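Putative oxidoreductase (Gluconobacter oxydans, PDB 3WJ7) is a reductase of the short-chain dehydrogenase/reductase family that probably acts on carbonyl substrates with a nicotinamide coenzyme. Local coordinates at residues Gly77-Phe82 against Gly117-Ile122. Numbering follows the deposited sequence.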
ATOM      1  N   GLY A  77      -3.631 -19.254 -32.801  1.00 48.99           N
ATOM      2  CA  GLY A  77      -4.815 -19.561 -33.621  1.00 42.32           C
ATOM      3  C   GLY A  77      -6.057 -18.777 -33.244  1.00 47.44           C
ATOM      4  O   GLY A  77      -7.177 -19.131 -33.665  1.00 45.52           O
ATOM      5  N   VAL A  78      -5.874 -17.718 -32.439  1.00 46.34           N
ATOM      6  CA  VAL A  78      -7.006 -16.923 -31.882  1.00 41.79           C
ATOM      7  C   VAL A  78      -7.364 -15.679 -32.728  1.00 41.15           C
ATOM      8  O   VAL A  78      -6.534 -14.834 -32.955  1.00 41.63           O
ATOM      9  CB  VAL A  78      -6.711 -16.500 -30.410  1.00 40.43           C
ATOM     10  CG1 VAL A  78      -7.749 -15.502 -29.890  1.00 37.43           C
ATOM     11  CG2 VAL A  78      -6.588 -17.728 -29.497  1.00 39.32           C
ATOM     12  N   LYS A  79      -8.608 -15.543 -33.155  1.00 43.35           N
ATOM     13  CA  LYS A  79      -9.008 -14.410 -33.970  1.00 47.62           C
ATOM     14  C   LYS A  79      -9.522 -13.238 -33.111  1.00 47.21           C
ATOM     15  O   LYS A  79      -9.353 -12.049 -33.476  1.00 45.47           O
ATOM     16  CB  LYS A  79     -10.107 -14.883 -34.955  1.00 54.52           C
ATOM     17  CG  LYS A  79     -10.839 -13.775 -35.724  1.00 61.58           C
ATOM     18  CD  LYS A  79     -12.037 -14.312 -36.512  1.00 69.98           C
ATOM     19  CE  LYS A  79     -12.495 -13.327 -37.595  1.00 71.64           C
ATOM     20  NZ  LYS A  79     -13.984 -13.284 -37.712  1.00 70.63           N
ATOM     21  N   ILE A  80     -10.195 -13.602 -32.012  1.00 41.43           N
ATOM     22  CA  ILE A  80     -10.967 -12.689 -31.164  1.00 40.40           C
ATOM     23  C   ILE A  80     -10.703 -12.958 -29.672  1.00 40.61           C
ATOM     24  O   ILE A  80     -10.707 -14.114 -29.188  1.00 38.71           O
ATOM     25  CB  ILE A  80     -12.479 -12.828 -31.401  1.00 42.17           C
ATOM     26  CG1 ILE A  80     -12.888 -12.327 -32.804  1.00 44.03           C
ATOM     27  CG2 ILE A  80     -13.274 -12.065 -30.358  1.00 41.40           C
ATOM     28  CD1 ILE A  80     -14.082 -13.099 -33.321  1.00 40.68           C
ATOM     29  N   LEU A  81     -10.475 -11.861 -28.969  1.00 36.62           N
ATOM     30  CA  LEU A  81     -10.178 -11.870 -27.579  1.00 33.36           C
ATOM     31  C   LEU A  81     -11.186 -10.991 -26.822  1.00 32.77           C
ATOM     32  O   LEU A  81     -11.395  -9.808 -27.149  1.00 30.68           O
ATOM     33  CB  LEU A  81      -8.758 -11.379 -27.345  1.00 32.10           C
ATOM     34  CG  LEU A  81      -8.461 -11.132 -25.860  1.00 33.18           C
ATOM     35  CD1 LEU A  81      -8.509 -12.439 -25.054  1.00 33.63           C
ATOM     36  CD2 LEU A  81      -7.120 -10.446 -25.680  1.00 32.99           C
ATOM     37  N   PHE A  82     -11.817 -11.624 -25.833  1.00 33.47           N
ATOM     38  CA  PHE A  82     -12.586 -10.971 -24.777  1.00 34.58           C
ATOM     39  C   PHE A  82     -11.763 -10.976 -23.494  1.00 33.51           C
ATOM     40  O   PHE A  82     -11.558 -12.037 -22.898  1.00 36.64           O
ATOM     41  CB  PHE A  82     -13.895 -11.710 -24.536  1.00 31.54           C
ATOM     42  CG  PHE A  82     -14.866 -11.535 -25.623  1.00 32.74           C
ATOM     43  CD1 PHE A  82     -15.859 -10.578 -25.528  1.00 35.30           C
ATOM     44  CD2 PHE A  82     -14.774 -12.308 -26.787  1.00 33.50           C
ATOM     45  CE1 PHE A  82     -16.792 -10.402 -26.573  1.00 37.26           C
ATOM     46  CE2 PHE A  82     -15.676 -12.128 -27.828  1.00 35.06           C
ATOM     47  CZ  PHE A  82     -16.697 -11.187 -27.723  1.00 35.51           C
ATOM     48  N   GLY A 117      -1.234 -11.514 -33.526  1.00 48.33           N
ATOM     49  CA  GLY A 117      -2.060 -11.121 -34.651  1.00 46.49           C
ATOM     50  C   GLY A 117      -3.555 -11.310 -34.459  1.00 47.93           C
ATOM     51  O   GLY A 117      -4.262 -11.430 -35.442  1.00 45.25           O
ATOM     52  N   VAL A 118      -4.050 -11.313 -33.206  1.00 49.04           N
ATOM     53  CA  VAL A 118      -5.511 -11.276 -32.927  1.00 46.12           C
ATOM     54  C   VAL A 118      -6.153 -10.114 -33.667  1.00 45.04           C
ATOM     55  O   VAL A 118      -5.603  -9.031 -33.662  1.00 47.11           O
ATOM     56  CB  VAL A 118      -5.814 -11.172 -31.399  1.00 49.32           C
ATOM     57  CG1 VAL A 118      -7.271 -10.758 -31.138  1.00 46.39           C
ATOM     58  CG2 VAL A 118      -5.476 -12.484 -30.684  1.00 42.74           C
ATOM     59  N   GLU A 119      -7.300 -10.338 -34.296  1.00 48.03           N
ATOM     60  CA  GLU A 119      -7.910  -9.343 -35.179  1.00 53.64           C
ATOM     61  C   GLU A 119      -8.772  -8.377 -34.413  1.00 50.52           C
ATOM     62  O   GLU A 119      -8.891  -7.212 -34.790  1.00 46.17           O
ATOM     63  CB  GLU A 119      -8.807 -10.008 -36.242  1.00 63.79           C
ATOM     64  CG  GLU A 119      -8.060 -10.670 -37.395  1.00 76.76           C
ATOM     65  CD  GLU A 119      -8.937 -11.613 -38.226  1.00 84.92           C
ATOM     66  OE1 GLU A 119     -10.078 -11.226 -38.597  1.00 88.93           O
ATOM     67  OE2 GLU A 119      -8.476 -12.747 -38.520  1.00 79.56           O
ATOM     68  N   LYS A 120      -9.445  -8.886 -33.387  1.00 47.64           N
ATOM     69  CA  LYS A 120     -10.327  -8.042 -32.598  1.00 47.89           C
ATOM     70  C   LYS A 120     -10.306  -8.373 -31.102  1.00 44.00           C
ATOM     71  O   LYS A 120     -10.331  -9.550 -30.713  1.00 41.41           O
ATOM     72  CB  LYS A 120     -11.748  -8.045 -33.151  1.00 51.58           C
ATOM     73  CG  LYS A 120     -12.465  -6.737 -32.835  1.00 56.19           C
ATOM     74  CD  LYS A 120     -13.702  -6.556 -33.711  1.00 61.45           C
ATOM     75  CE  LYS A 120     -13.395  -5.751 -34.974  1.00 56.92           C
ATOM     76  NZ  LYS A 120     -14.673  -5.227 -35.494  1.00 58.58           N
ATOM     77  N   ILE A 121     -10.252  -7.312 -30.290  1.00 37.15           N
ATOM     78  CA  ILE A 121     -10.145  -7.428 -28.859  1.00 32.02           C
ATOM     79  C   ILE A 121     -11.303  -6.676 -28.273  1.00 31.41           C
ATOM     80  O   ILE A 121     -11.573  -5.532 -28.639  1.00 32.93           O
ATOM     81  CB  ILE A 121      -8.802  -6.836 -28.376  1.00 31.47           C
ATOM     82  CG1 ILE A 121      -7.676  -7.707 -28.881  1.00 29.40           C
ATOM     83  CG2 ILE A 121      -8.717  -6.798 -26.845  1.00 30.66           C
ATOM     84  CD1 ILE A 121      -6.329  -7.028 -28.857  1.00 31.74           C
ATOM     85  N   ILE A 122     -12.030  -7.317 -27.382  1.00 31.23           N
ATOM     86  CA  ILE A 122     -13.018  -6.584 -26.619  1.00 30.94           C
ATOM     87  C   ILE A 122     -12.557  -6.541 -25.181  1.00 34.74           C
ATOM     88  O   ILE A 122     -12.359  -7.592 -24.526  1.00 33.87           O
ATOM     89  CB  ILE A 122     -14.362  -7.259 -26.686  1.00 32.65           C
ATOM     90  CG1 ILE A 122     -14.913  -7.143 -28.101  1.00 33.48           C
ATOM     91  CG2 ILE A 122     -15.360  -6.663 -25.676  1.00 31.26           C
ATOM     92  CD1 ILE A 122     -15.923  -8.233 -28.165  1.00 35.25           C
TER
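Lys-79 O accepts two backbone N-H groups where segments 77-82 and 117-122 come together. Glu-119 N lies 2.8 Å from Lys-79 O, tilted 31° from the carbonyl plane, while Lys-120 N, at 3.2 Å from the same oxygen, lies in that plane. From there the pairing alternates as in a regular parallel sheet: Leu-81 N donates to Lys-120 O (2.9 Å, N-H...O 164°) and Ile-122 N to Leu-81 O. The 10° angle between the short strand axes confirms that they run parallel; the bridges Ile-80 with Lys-120, Leu-81 with Ile-121 and Phe-82 with Ile-122 set the register. Lys-79 NZ and Glu-119 OE1 stand 4.5 Å apart, beyond a salt bridge.

On one face, Leu-81 CB meets both Val-118 CG1 and Ile-121 CG1, each at 4.1 Å. On the other, Phe-82 CG, anti to its carbonyl carbon, starts the ring alongside Ile-122; an alanine in place of Phe-82 would probably leave Ile-122 CB and CG2 without the ring carbons that flank them. Gly-117 follows helix 95-115 in a Schellman motif, and that helix links strands 78-83 and 120-124 as a Rossmann-fold beta-alpha-beta crossover. It covers Leu-81, Val-118 and Ile-121, helix 220-233 covers Ile-80, Phe-82 and Ile-122, and strand 15-18 flanks strand 78-83.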